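Local coordinates for protein homoprotocatechuate 2,3-dioxygenase (PDB 4Z6M) that catalyses the oxygen-dependent ring opening of homoprotocatechuate at a mononuclear iron(II) centre, as an extradiol dioxygenase, at residues 157-161 against 207-213. The protein carries 1 engineered substitution. Sequence-based numbering, arbitrary orientation.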
ATOM      1  N   ASN A 157       5.737  11.798 -24.008  1.00  6.65           N
ATOM      2  CA  ASN A 157       4.580  11.661 -24.886  1.00  6.81           C
ATOM      3  C   ASN A 157       4.499  12.915 -25.763  1.00  7.91           C
ATOM      4  O   ASN A 157       4.534  14.025 -25.244  1.00  8.46           O
ATOM      5  CB  ASN A 157       3.304  11.453 -24.064  1.00  7.26           C
ATOM      6  CG  ASN A 157       2.094  11.145 -24.923  1.00  8.25           C
ATOM      7  OD1 ASN A 157       1.725  11.919 -25.800  1.00  9.03           O
ATOM      8  ND2 ASN A 157       1.465   9.988 -24.669  1.00  8.81           N
ATOM      9  N   GLN A 158       4.454  12.697 -27.078  1.00  8.03           N
ATOM     10  CA  GLN A 158       4.531  13.737 -28.118  1.00  7.87           C
ATOM     11  C   GLN A 158       3.192  13.894 -28.819  1.00  7.99           C
ATOM     12  O   GLN A 158       2.566  12.898 -29.182  1.00  9.55           O
ATOM     13  CB  GLN A 158       5.554  13.295 -29.143  1.00  8.30           C
ATOM     14  CG  GLN A 158       6.934  13.030 -28.574  1.00  9.09           C
ATOM     15  CD  GLN A 158       7.878  12.414 -29.566  1.00  8.94           C
ATOM     16  OE1 GLN A 158       8.585  11.461 -29.280  1.00 10.38           O
ATOM     17  NE2 GLN A 158       7.889  12.962 -30.764  1.00 10.88           N
ATOM     18  N   VAL A 159       2.768  15.126 -29.054  1.00  9.10           N
ATOM     19  CA  VAL A 159       1.603  15.380 -29.887  1.00  9.11           C
ATOM     20  C   VAL A 159       2.059  15.637 -31.326  1.00  9.91           C
ATOM     21  O   VAL A 159       2.903  16.501 -31.580  1.00 10.33           O
ATOM     22  CB  VAL A 159       0.783  16.592 -29.394  1.00 10.11           C
ATOM     23  CG1 VAL A 159      -0.514  16.691 -30.178  1.00 10.20           C
ATOM     24  CG2 VAL A 159       0.500  16.561 -27.900  1.00 10.85           C
ATOM     25  N   THR A 160       1.471  14.892 -32.259  1.00 10.48           N
ATOM     26  CA  THR A 160       1.865  14.946 -33.659  1.00 10.05           C
ATOM     27  C   THR A 160       0.600  14.719 -34.511  1.00  9.80           C
ATOM     28  O   THR A 160      -0.281  13.961 -34.119  1.00  9.38           O
ATOM     29  CB  THR A 160       3.000  13.921 -33.968  1.00 11.43           C
ATOM     30  OG1 THR A 160       3.636  14.242 -35.206  1.00 11.05           O
ATOM     31  CG2 THR A 160       2.498  12.497 -34.027  1.00 12.09           C
ATOM     32  N   PRO A 161       0.488  15.391 -35.674  1.00 10.61           N
ATOM     33  CA  PRO A 161      -0.830  15.352 -36.370  1.00 11.36           C
ATOM     34  C   PRO A 161      -1.133  14.043 -37.091  1.00 11.53           C
ATOM     35  O   PRO A 161      -2.308  13.714 -37.247  1.00 12.34           O
ATOM     36  CB  PRO A 161      -0.754  16.530 -37.347  1.00 11.97           C
ATOM     37  CG  PRO A 161       0.711  16.786 -37.497  1.00 12.13           C
ATOM     38  CD  PRO A 161       1.352  16.463 -36.181  1.00 11.34           C
ATOM     39  N   GLY A 207      -2.718  15.053 -32.631  1.00  9.69           N
ATOM     40  CA  GLY A 207      -3.115  16.420 -32.369  1.00 10.66           C
ATOM     41  C   GLY A 207      -2.212  17.380 -33.131  1.00 10.18           C
ATOM     42  O   GLY A 207      -1.280  16.976 -33.824  1.00 10.59           O
ATOM     43  N   ASN A 208      -2.484  18.659 -33.001  1.00 11.94           N
ATOM     44  CA  ASN A 208      -1.655  19.676 -33.640  1.00 12.86           C
ATOM     45  C   ASN A 208      -0.241  19.611 -33.054  1.00 11.13           C
ATOM     46  O   ASN A 208      -0.070  19.518 -31.838  1.00 12.56           O
ATOM     47  CB  ASN A 208      -2.252  21.052 -33.365  1.00 13.99           C
ATOM     48  CG  ASN A 208      -3.673  21.195 -33.873  1.00 15.64           C
ATOM     49  OD1 ASN A 208      -4.142  20.425 -34.713  1.00 16.05           O
ATOM     50  ND2 ASN A 208      -4.372  22.184 -33.356  1.00 18.42           N
ATOM     51  N   GLY A 209       0.774  19.585 -33.906  1.00 12.04           N
ATOM     52  CA  GLY A 209       2.143  19.493 -33.407  1.00 11.98           C
ATOM     53  C   GLY A 209       3.207  19.927 -34.382  1.00 11.87           C
ATOM     54  O   GLY A 209       2.892  20.335 -35.510  1.00 13.33           O
ATOM     55  N   PRO A 210       4.483  19.877 -33.958  1.00 10.81           N
ATOM     56  CA  PRO A 210       4.980  19.222 -32.751  1.00 10.69           C
ATOM     57  C   PRO A 210       4.668  19.982 -31.453  1.00 10.26           C
ATOM     58  O   PRO A 210       4.926  21.188 -31.347  1.00 10.90           O
ATOM     59  CB  PRO A 210       6.480  19.168 -32.996  1.00 11.06           C
ATOM     60  CG  PRO A 210       6.779  20.396 -33.845  1.00 11.39           C
ATOM     61  CD  PRO A 210       5.589  20.419 -34.782  1.00 11.85           C
ATOM     62  N   ARG A 211       4.158  19.267 -30.452  1.00  9.73           N
ATOM     63  CA  ARG A 211       4.075  19.764 -29.099  1.00  9.43           C
ATOM     64  C   ARG A 211       4.419  18.605 -28.174  1.00  9.07           C
ATOM     65  O   ARG A 211       4.239  17.439 -28.541  1.00  9.54           O
ATOM     66  CB  ARG A 211       2.694  20.314 -28.774  1.00 10.39           C
ATOM     67  CG  ARG A 211       2.361  21.639 -29.454  1.00 11.52           C
ATOM     68  CD  ARG A 211       0.996  22.150 -29.036  1.00 12.80           C
ATOM     69  NE  ARG A 211       0.005  21.260 -29.597  1.00 15.29           N
ATOM     70  CZ  ARG A 211      -1.223  21.077 -29.143  1.00 13.74           C
ATOM     71  NH1 ARG A 211      -1.680  21.764 -28.108  1.00 15.36           N
ATOM     72  NH2 ARG A 211      -1.996  20.186 -29.752  1.00 17.30           N
ATOM     73  N   LEU A 212       4.901  18.929 -26.978  1.00  9.43           N
ATOM     74  CA  LEU A 212       5.183  17.919 -25.978  1.00  8.74           C
ATOM     75  C   LEU A 212       3.962  17.748 -25.112  1.00  8.21           C
ATOM     76  O   LEU A 212       3.513  18.686 -24.445  1.00  9.35           O
ATOM     77  CB  LEU A 212       6.400  18.301 -25.115  1.00  9.79           C
ATOM     78  CG  LEU A 212       6.679  17.384 -23.912  1.00 11.17           C
ATOM     79  CD1 LEU A 212       7.227  16.081 -24.426  1.00 12.39           C
ATOM     80  CD2 LEU A 212       7.604  18.061 -22.909  1.00 13.18           C
ATOM     81  N   HIS A 213       3.416  16.531 -25.086  1.00  7.93           N
ATOM     82  CA  HIS A 213       2.254  16.291 -24.257  1.00  8.16           C
ATOM     83  C   HIS A 213       2.620  16.183 -22.773  1.00  7.45           C
ATOM     84  O   HIS A 213       2.056  16.895 -21.941  1.00  7.90           O
ATOM     85  CB  HIS A 213       1.468  15.059 -24.698  1.00  8.53           C
ATOM     86  CG  HIS A 213       0.092  15.036 -24.136  1.00  7.85           C
ATOM     87  ND1 HIS A 213      -0.176  14.687 -22.832  1.00  8.49           N
ATOM     88  CD2 HIS A 213      -1.101  15.400 -24.680  1.00  8.91           C
ATOM     89  CE1 HIS A 213      -1.460  14.832 -22.595  1.00  8.07           C
ATOM     90  NE2 HIS A 213      -2.046  15.250 -23.704  1.00  9.38           N
TER
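Val159 and Arg211 form a hydrogen-bonded antiparallel pair between strands 152-160 and 211-218, neighbours in a mixed sheet of the glyoxalase/dioxygenase fold. Both strands carry iron ligands, His155 and His214, so the pairing sets the two ligand-bearing strands next to each other.

Backbone bonds set the register. Val159 N donates to Arg211 O at 2.8 Å, and Arg211 N returns a longer bond to Val159 O. His213 N reaches Asn157 O at 2.7 Å, though the N-H...O angle is only 135°. At the last residue of strand 152-160, Gly207 N approaches Thr160 O from above its carbonyl plane, at 3.1 Å. The 207-210 segment turns across the end of strand 152-160 and includes a cis peptide before Pro210.

Val159 is the residue most covered by the other segment. Its CG2 lies in plane with the His213 ring, at the ring edge, 3.8 Å from His213 CD2. With CG1 anti to the backbone N (chi1 -172°), that other methyl is directed to the turn. There it presses on Gly207 CA at a tight 3.4 Å.

The polar side chains make further contacts. Asn157 and His213 run side by side, their amide and ring planes 57° apart, with Asn157 OD1 3.3 Å from His213 CB. Thr205 hydrogen-bonds Asn157 OD1, and the Trp304 carbonyl accepts from His213 NE2. The Arg211 chain bends at chi3, bringing its guanidinium back to the turn. Its NH1 is held by Thr306 O. NE and NH2 grip the single atom Asn208 O side-on, with that oxygen lying in the guanidinium plane, 2.8 Å from Arg211 NE.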